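Local structure of Lin1944 protein (Listeria innocua, 3D7L) at the interface of chains A and B. The protein is of unknown specific function but belongs to the short-chain dehydrogenase/reductase family and so is probably an oxidoreductase. Residues are numbered along the deposited sequence; one frame, centred on the assembly and turned at random. Chains: chain A/B, Lin1944 protein.

The interface of chains A and B. Residues chain A 144-145; chain B 73-74, 122-126.
With CG opposite the carbonyl carbon (chi1 -77°) and the chain extended beyond it, A:Glu145 reaches out of the 3-10 helix 143-145 and sets its carboxylate between two backbone segments of chain B, which it bridges. OE2 takes the amide hydrogen of B:Leu74, N to OE2 2.7 Å, in an essentially straight bond. OE1 accepts the backbone N-H of B:Gln124, N to OE1 2.9 Å, in a more bent bond. The two N-H groups approach opposite faces of the carboxylate, both well out of its plane, that of B:Gln124 the more steeply. With one oxygen committed to each segment, the carboxylate is probably restrained from turning about its CG-CD bond. B:Leu74 opens the 3-10 helix 74-76 and B:Ala126 begins helix 126-142; the amino ends of both elements thus face the carboxylate and might favour its negative charge. The link to the longer helix is indirect: water 1 lies 2.6 Å from OE1 of A:Glu145 and also pairs with the backbone N of B:Ala126. Water 2 also meets OE1 and makes a longer link, 3.2 Å, to the carbonyl O of B:Ile122. The carbon part of the glutamate is packed as well. Its CB rests against CB of B:Leu74 at 3.6 Å, with CD2 of the same leucine alongside, while CG1 of B:Val123 touches the carboxylate carbon CD. Recognition is therefore of main-chain N-H groups framed by aliphatic side chains. This patch belongs to a two-fold symmetric interface between identical chains, so its twin recurs with the chains exchanged; the structure alone does not show whether the deposited dimer is the biological one. Next to the glutamate, A:Ile144 has CG1 between its backbone N and carbonyl carbon (chi1 76°). Its ethyl branch ends with CD1 of A:Ile144 3.5 Å from C of B:Ile122.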
ATOM      1  N   ILE A 144      -6.432  -9.302  12.506  1.00 26.66           N
ATOM      2  CA  ILE A 144      -7.194  -9.136  13.751  1.00 26.87           C
ATOM      3  C   ILE A 144      -8.729  -9.297  13.604  1.00 27.27           C
ATOM      4  O   ILE A 144      -9.424  -9.411  14.609  1.00 27.85           O
ATOM      5  CB  ILE A 144      -6.790  -7.876  14.561  1.00 27.07           C
ATOM      6  CG1 ILE A 144      -7.356  -6.593  13.920  1.00 26.33           C
ATOM      7  CG2 ILE A 144      -5.266  -7.848  14.753  1.00 26.10           C
ATOM      8  CD1 ILE A 144      -7.240  -5.351  14.759  1.00 28.08           C
ATOM      9  N   GLU A 145      -9.233  -9.324  12.368  1.00 27.08           N
ATOM     10  CA  GLU A 145     -10.665  -9.312  12.081  1.00 27.85           C
ATOM     11  C   GLU A 145     -11.180 -10.577  11.404  1.00 28.22           C
ATOM     12  O   GLU A 145     -12.375 -10.690  11.127  1.00 29.24           O
ATOM     13  CB  GLU A 145     -11.026  -8.141  11.170  1.00 27.81           C
ATOM     14  CG  GLU A 145     -11.089  -6.808  11.865  1.00 29.90           C
ATOM     15  CD  GLU A 145     -11.801  -5.743  11.059  1.00 33.02           C
ATOM     16  OE1 GLU A 145     -11.111  -4.802  10.614  1.00 34.44           O
ATOM     17  OE2 GLU A 145     -13.043  -5.850  10.874  1.00 34.34           O
TER
ATOM     18  N   PRO B  73     -15.955  -2.724   8.884  1.00 27.33           N
ATOM     19  CA  PRO B  73     -15.550  -4.047   9.344  1.00 27.96           C
ATOM     20  C   PRO B  73     -15.082  -4.885   8.168  1.00 28.38           C
ATOM     21  O   PRO B  73     -15.644  -4.757   7.062  1.00 28.40           O
ATOM     22  CB  PRO B  73     -16.855  -4.646   9.899  1.00 27.79           C
ATOM     23  CG  PRO B  73     -17.648  -3.482  10.295  1.00 28.39           C
ATOM     24  CD  PRO B  73     -17.322  -2.385   9.329  1.00 27.66           C
ATOM     25  N   LEU B  74     -14.071  -5.725   8.408  1.00 28.56           N
ATOM     26  CA  LEU B  74     -13.496  -6.582   7.368  1.00 28.83           C
ATOM     27  C   LEU B  74     -14.512  -7.411   6.583  1.00 29.21           C
ATOM     28  O   LEU B  74     -14.456  -7.465   5.343  1.00 28.79           O
ATOM     29  CB  LEU B  74     -12.423  -7.514   7.937  1.00 29.31           C
ATOM     30  CG  LEU B  74     -11.833  -8.506   6.916  1.00 29.70           C
ATOM     31  CD1 LEU B  74     -11.017  -7.752   5.822  1.00 30.13           C
ATOM     32  CD2 LEU B  74     -10.988  -9.593   7.614  1.00 28.58           C
ATOM     33  N   ILE B 122      -6.519  -1.679  14.170  1.00 26.51           N
ATOM     34  CA  ILE B 122      -7.805  -1.721  14.873  1.00 25.66           C
ATOM     35  C   ILE B 122      -8.901  -2.353  13.997  1.00 26.15           C
ATOM     36  O   ILE B 122      -8.783  -2.413  12.757  1.00 26.23           O
ATOM     37  CB  ILE B 122      -8.247  -0.307  15.328  1.00 25.82           C
ATOM     38  CG1 ILE B 122      -8.381   0.619  14.110  1.00 24.99           C
ATOM     39  CG2 ILE B 122      -7.289   0.232  16.435  1.00 23.84           C
ATOM     40  CD1 ILE B 122      -9.258   1.821  14.337  1.00 26.22           C
ATOM     41  N   VAL B 123      -9.973  -2.789  14.641  1.00 25.79           N
ATOM     42  CA  VAL B 123     -11.139  -3.272  13.915  1.00 25.97           C
ATOM     43  C   VAL B 123     -11.693  -2.095  13.095  1.00 26.21           C
ATOM     44  O   VAL B 123     -11.737  -0.953  13.573  1.00 26.59           O
ATOM     45  CB  VAL B 123     -12.203  -3.885  14.855  1.00 26.31           C
ATOM     46  CG1 VAL B 123     -13.458  -4.270  14.076  1.00 25.29           C
ATOM     47  CG2 VAL B 123     -11.628  -5.105  15.630  1.00 24.97           C
ATOM     48  N   GLN B 124     -12.080  -2.397  11.862  1.00 26.65           N
ATOM     49  CA  GLN B 124     -12.483  -1.424  10.829  1.00 27.66           C
ATOM     50  C   GLN B 124     -11.345  -0.718  10.086  1.00 27.78           C
ATOM     51  O   GLN B 124     -11.592   0.055   9.132  1.00 27.22           O
ATOM     52  CB  GLN B 124     -13.488  -0.402  11.375  1.00 28.30           C
ATOM     53  CG  GLN B 124     -14.748  -1.053  11.868  1.00 28.81           C
ATOM     54  CD  GLN B 124     -15.864  -0.064  12.141  1.00 33.38           C
ATOM     55  OE1 GLN B 124     -16.469  -0.080  13.213  1.00 35.46           O
ATOM     56  NE2 GLN B 124     -16.149   0.794  11.173  1.00 32.46           N
ATOM     57  N   GLY B 125     -10.104  -0.999  10.494  1.00 27.60           N
ATOM     58  CA  GLY B 125      -8.960  -0.294   9.945  1.00 26.72           C
ATOM     59  C   GLY B 125      -8.239  -0.892   8.741  1.00 25.77           C
ATOM     60  O   GLY B 125      -7.275  -0.301   8.292  1.00 25.83           O
ATOM     61  N   ALA B 126      -8.689  -2.030   8.213  1.00 25.97           N
ATOM     62  CA  ALA B 126      -7.917  -2.782   7.202  1.00 26.10           C
ATOM     63  C   ALA B 126      -7.648  -1.987   5.931  1.00 26.72           C
ATOM     64  O   ALA B 126      -6.546  -2.055   5.359  1.00 25.98           O
ATOM     65  CB  ALA B 126      -8.593  -4.108   6.842  1.00 26.03           C
TER
HETATM   66  O   HOH W   1     -11.439  -3.535   8.397  1.00 24.45           O
HETATM   67  O   HOH W   2      -8.349  -4.645  10.492  1.00 28.73           O